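Local coordinates for protein glutamine synthetase (Helicobacter pylori, PDB 5ZLI) that belongs to the glutamine synthetase family as a type I beta enzyme, assembled from twelve copies of a chain with a beta-grasp and a catalytic domain, at residues 318-332 / 370-384. Sequence-based numbering, arbitrary orientation.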
# COMPACT_ATOMS: atom_id res chain seq x y z
N LEU B 318 -30.64 48.46 -10.73
CA LEU B 318 -30.79 47.40 -11.73
C LEU B 318 -29.82 46.24 -11.50
O LEU B 318 -30.12 45.10 -11.89
CB LEU B 318 -30.61 47.98 -13.13
CG LEU B 318 -31.05 47.12 -14.33
CD1 LEU B 318 -32.47 46.78 -14.21
CD2 LEU B 318 -30.85 47.83 -15.67
N ALA B 319 -28.68 46.49 -10.85
CA ALA B 319 -27.72 45.42 -10.62
C ALA B 319 -28.35 44.26 -9.86
O ALA B 319 -27.95 43.12 -10.07
CB ALA B 319 -26.52 45.95 -9.85
N ALA B 320 -29.35 44.54 -9.02
CA ALA B 320 -30.08 43.51 -8.28
C ALA B 320 -30.79 42.48 -9.17
O ALA B 320 -31.10 41.38 -8.71
CB ALA B 320 -31.08 44.18 -7.34
N PHE B 321 -31.09 42.81 -10.42
CA PHE B 321 -31.67 41.77 -11.25
C PHE B 321 -30.70 41.20 -12.26
O PHE B 321 -30.86 40.04 -12.66
CB PHE B 321 -32.90 42.28 -11.99
CG PHE B 321 -33.95 42.81 -11.09
CD1 PHE B 321 -34.83 41.96 -10.47
CD2 PHE B 321 -34.09 44.18 -10.90
CE1 PHE B 321 -35.83 42.45 -9.64
CE2 PHE B 321 -35.09 44.68 -10.07
CZ PHE B 321 -35.96 43.81 -9.45
N THR B 322 -29.71 42.01 -12.68
CA THR B 322 -28.72 41.59 -13.67
C THR B 322 -27.50 40.96 -13.04
O THR B 322 -26.78 40.22 -13.73
CB THR B 322 -28.26 42.77 -14.52
OG1 THR B 322 -27.83 43.83 -13.67
CG2 THR B 322 -29.38 43.25 -15.40
N ASN B 323 -27.22 41.28 -11.77
CA ASN B 323 -26.06 40.78 -11.01
C ASN B 323 -26.60 40.30 -9.66
O ASN B 323 -26.38 40.93 -8.62
CB ASN B 323 -25.02 41.87 -10.87
CG ASN B 323 -24.55 42.35 -12.22
OD1 ASN B 323 -25.24 43.15 -12.88
ND2 ASN B 323 -23.40 41.86 -12.66
N ALA B 324 -27.28 39.14 -9.70
CA ALA B 324 -28.23 38.74 -8.68
C ALA B 324 -27.64 37.75 -7.68
O ALA B 324 -28.40 37.16 -6.89
CB ALA B 324 -29.49 38.19 -9.34
N SER B 325 -26.33 37.54 -7.71
CA SER B 325 -25.64 36.74 -6.71
C SER B 325 -24.49 37.54 -6.16
O SER B 325 -23.97 38.45 -6.81
CB SER B 325 -25.09 35.44 -7.28
OG SER B 325 -24.14 35.74 -8.26
N THR B 326 -24.08 37.20 -4.96
CA THR B 326 -22.87 37.82 -4.46
C THR B 326 -21.66 37.45 -5.31
O THR B 326 -20.67 38.20 -5.36
CB THR B 326 -22.72 37.42 -3.02
OG1 THR B 326 -22.99 36.02 -2.95
CG2 THR B 326 -23.73 38.20 -2.22
N ASN B 327 -21.71 36.31 -5.97
CA ASN B 327 -20.59 35.95 -6.81
C ASN B 327 -20.47 36.92 -7.98
O ASN B 327 -19.37 37.11 -8.53
CB ASN B 327 -20.77 34.54 -7.33
CG ASN B 327 -19.52 34.03 -7.90
OD1 ASN B 327 -19.42 33.75 -9.10
ND2 ASN B 327 -18.53 33.89 -7.04
N SER B 328 -21.57 37.55 -8.38
CA SER B 328 -21.48 38.58 -9.41
C SER B 328 -20.47 39.65 -9.05
O SER B 328 -19.71 40.11 -9.91
CB SER B 328 -22.84 39.20 -9.62
OG SER B 328 -23.72 38.19 -10.05
N TYR B 329 -20.38 39.98 -7.78
CA TYR B 329 -19.58 41.11 -7.36
C TYR B 329 -18.11 40.77 -7.18
O TYR B 329 -17.31 41.69 -7.06
CB TYR B 329 -20.18 41.68 -6.09
CG TYR B 329 -21.55 42.17 -6.37
CD1 TYR B 329 -21.78 43.50 -6.73
CD2 TYR B 329 -22.63 41.31 -6.35
CE1 TYR B 329 -23.05 43.96 -7.03
CE2 TYR B 329 -23.92 41.75 -6.65
CZ TYR B 329 -24.12 43.08 -6.98
OH TYR B 329 -25.39 43.50 -7.26
N LYS B 330 -17.74 39.49 -7.14
CA LYS B 330 -16.34 39.13 -7.29
C LYS B 330 -15.82 39.36 -8.69
O LYS B 330 -14.60 39.43 -8.89
CB LYS B 330 -16.14 37.67 -6.88
CG LYS B 330 -16.91 37.34 -5.61
CD LYS B 330 -16.05 37.63 -4.37
CE LYS B 330 -16.95 37.85 -3.17
NZ LYS B 330 -17.96 36.80 -2.97
N ARG B 331 -16.71 39.45 -9.67
CA ARG B 331 -16.38 39.73 -11.05
C ARG B 331 -16.25 41.23 -11.33
O ARG B 331 -15.47 41.62 -12.20
CB ARG B 331 -17.44 39.11 -11.95
CG ARG B 331 -17.45 39.58 -13.37
CD ARG B 331 -18.46 38.78 -14.16
NE ARG B 331 -18.64 39.29 -15.52
CZ ARG B 331 -19.49 40.26 -15.86
NH1 ARG B 331 -20.27 40.83 -14.95
NH2 ARG B 331 -19.56 40.66 -17.12
N LEU B 332 -17.03 42.06 -10.62
CA LEU B 332 -17.08 43.51 -10.85
C LEU B 332 -15.93 44.25 -10.18
O LEU B 332 -16.11 45.29 -9.54
CB LEU B 332 -18.43 44.02 -10.33
CG LEU B 332 -19.63 43.24 -10.93
CD1 LEU B 332 -20.98 43.73 -10.36
CD2 LEU B 332 -19.68 43.10 -12.49
N PHE B 370 -22.15 44.78 -17.83
CA PHE B 370 -22.20 44.45 -16.41
C PHE B 370 -23.05 43.24 -16.04
O PHE B 370 -22.77 42.62 -15.01
CB PHE B 370 -22.64 45.67 -15.59
CG PHE B 370 -23.91 46.31 -16.07
CD1 PHE B 370 -23.88 47.32 -17.03
CD2 PHE B 370 -25.14 45.93 -15.56
CE1 PHE B 370 -25.03 47.91 -17.48
CE2 PHE B 370 -26.32 46.53 -16.02
CZ PHE B 370 -26.25 47.52 -16.98
N PRO B 371 -24.07 42.83 -16.81
CA PRO B 371 -24.84 41.64 -16.39
C PRO B 371 -24.07 40.33 -16.54
O PRO B 371 -23.11 40.22 -17.30
CB PRO B 371 -26.08 41.67 -17.30
CG PRO B 371 -25.81 42.64 -18.32
CD PRO B 371 -24.73 43.55 -17.91
N ASP B 372 -24.52 39.33 -15.77
CA ASP B 372 -23.97 37.97 -15.79
C ASP B 372 -25.09 36.94 -15.77
O ASP B 372 -26.28 37.26 -15.63
CB ASP B 372 -23.02 37.71 -14.62
CG ASP B 372 -23.62 38.08 -13.26
OD1 ASP B 372 -24.67 37.51 -12.89
OD2 ASP B 372 -23.00 38.92 -12.54
N SER B 373 -24.70 35.68 -15.94
CA SER B 373 -25.69 34.62 -16.10
C SER B 373 -26.27 34.12 -14.78
O SER B 373 -27.24 33.36 -14.80
CB SER B 373 -25.10 33.44 -16.88
OG SER B 373 -24.52 33.88 -18.11
N SER B 374 -25.75 34.59 -13.65
CA SER B 374 -26.43 34.33 -12.38
C SER B 374 -27.77 35.06 -12.33
O SER B 374 -28.52 34.89 -11.37
CB SER B 374 -25.51 34.72 -11.21
OG SER B 374 -26.07 35.67 -10.33
N SER B 375 -28.02 35.92 -13.29
CA SER B 375 -29.28 36.63 -13.36
C SER B 375 -30.37 35.75 -13.95
O SER B 375 -30.13 34.95 -14.86
CB SER B 375 -29.09 37.88 -14.21
OG SER B 375 -28.62 37.51 -15.50
N ASN B 376 -31.59 35.94 -13.47
CA ASN B 376 -32.72 35.37 -14.18
C ASN B 376 -32.89 36.15 -15.46
O ASN B 376 -33.22 37.35 -15.41
CB ASN B 376 -34.00 35.41 -13.35
CG ASN B 376 -35.16 34.62 -13.99
OD1 ASN B 376 -35.40 34.70 -15.21
ND2 ASN B 376 -35.87 33.87 -13.17
N PRO B 377 -32.68 35.53 -16.63
CA PRO B 377 -32.79 36.26 -17.91
C PRO B 377 -34.12 36.97 -18.12
O PRO B 377 -34.15 38.07 -18.70
CB PRO B 377 -32.57 35.15 -18.95
CG PRO B 377 -32.87 33.88 -18.22
CD PRO B 377 -32.40 34.10 -16.82
N TYR B 378 -35.23 36.40 -17.65
CA TYR B 378 -36.51 37.07 -17.78
C TYR B 378 -36.51 38.38 -17.00
O TYR B 378 -36.70 39.47 -17.56
CB TYR B 378 -37.63 36.14 -17.34
CG TYR B 378 -37.64 34.88 -18.16
CD1 TYR B 378 -38.12 34.91 -19.46
CD2 TYR B 378 -37.19 33.68 -17.64
CE1 TYR B 378 -38.14 33.77 -20.24
CE2 TYR B 378 -37.21 32.54 -18.41
CZ TYR B 378 -37.69 32.60 -19.71
OH TYR B 378 -37.70 31.48 -20.48
N LEU B 379 -36.22 38.29 -15.70
CA LEU B 379 -36.21 39.46 -14.84
C LEU B 379 -35.17 40.46 -15.32
O LEU B 379 -35.48 41.64 -15.50
CB LEU B 379 -35.94 39.04 -13.38
CG LEU B 379 -36.86 38.00 -12.68
CD1 LEU B 379 -36.55 37.91 -11.20
CD2 LEU B 379 -38.35 38.27 -12.84
N ALA B 380 -33.96 39.98 -15.64
CA ALA B 380 -32.92 40.87 -16.14
C ALA B 380 -33.39 41.64 -17.38
O ALA B 380 -33.36 42.88 -17.42
CB ALA B 380 -31.64 40.08 -16.45
N PHE B 381 -33.84 40.92 -18.42
CA PHE B 381 -34.27 41.60 -19.63
C PHE B 381 -35.45 42.52 -19.35
O PHE B 381 -35.44 43.70 -19.72
CB PHE B 381 -34.63 40.59 -20.72
CG PHE B 381 -33.49 39.75 -21.15
CD1 PHE B 381 -32.19 40.13 -20.86
CD2 PHE B 381 -33.71 38.58 -21.83
CE1 PHE B 381 -31.15 39.37 -21.25
CE2 PHE B 381 -32.66 37.80 -22.22
CZ PHE B 381 -31.38 38.20 -21.93
N ALA B 382 -36.47 41.99 -18.66
CA ALA B 382 -37.62 42.80 -18.28
C ALA B 382 -37.17 44.09 -17.61
O ALA B 382 -37.63 45.18 -17.97
CB ALA B 382 -38.54 42.02 -17.36
N ALA B 383 -36.32 43.99 -16.59
CA ALA B 383 -35.87 45.19 -15.88
C ALA B 383 -35.01 46.13 -16.75
O ALA B 383 -35.15 47.35 -16.68
CB ALA B 383 -35.11 44.77 -14.61
N ILE B 384 -34.11 45.59 -17.56
CA ILE B 384 -33.34 46.46 -18.45
C ILE B 384 -34.27 47.27 -19.34
O ILE B 384 -34.05 48.48 -19.54
CB ILE B 384 -32.32 45.64 -19.25
CG1 ILE B 384 -31.10 45.40 -18.36
CG2 ILE B 384 -31.98 46.33 -20.54
CD1 ILE B 384 -30.29 44.21 -18.75
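Asn-323 and Arg-331 converge on one carbonyl, Phe-370 O, a worked example of how side chains fix a buried loop. Asn-323 ND2 hydrogen-bonds Phe-370 O at 2.5 Å, the oxygen lying in the amide plane; Arg-331 NH1 donates to it at 3.1 Å from well above the carbonyl plane, on the face opposite to ND2. Arg-331 manages this with its chain extended from CG to NE, while its NH2 bonds to Arg-369 O. Two residues on, Asp-372 N donates almost straight (172°) to Thr-322 O. With Asp-372 CG between its backbone N and carbonyl carbon (chi1 51°), OD2 accepts from Ser-328 OG at 2.7 Å, on its syn side but tilted from the carboxylate plane. Ser-325 OG and Ser-374 OG share a 2.8 Å hydrogen bond.

Beyond this polar end the contact becomes apolar. Thr-322 directs CG2 at Ile-384 CD1, 3.6 Å away, and its CB packs on Pro-371 CB. Leu-318 forks over the helix, CD1 against Ala-383 CB and CD2 against Ile-384 CG1. Ala-383 CB also touches the Phe-321 ring, which meets Phe-446 edge-to-face. Helix segments 318-322 and 377-384 run roughly antiparallel (149°); the end of helix 315-322 is thus tied to the loop linking strand 366-368 to helix 377-393 within the glutamine synthetase catalytic domain.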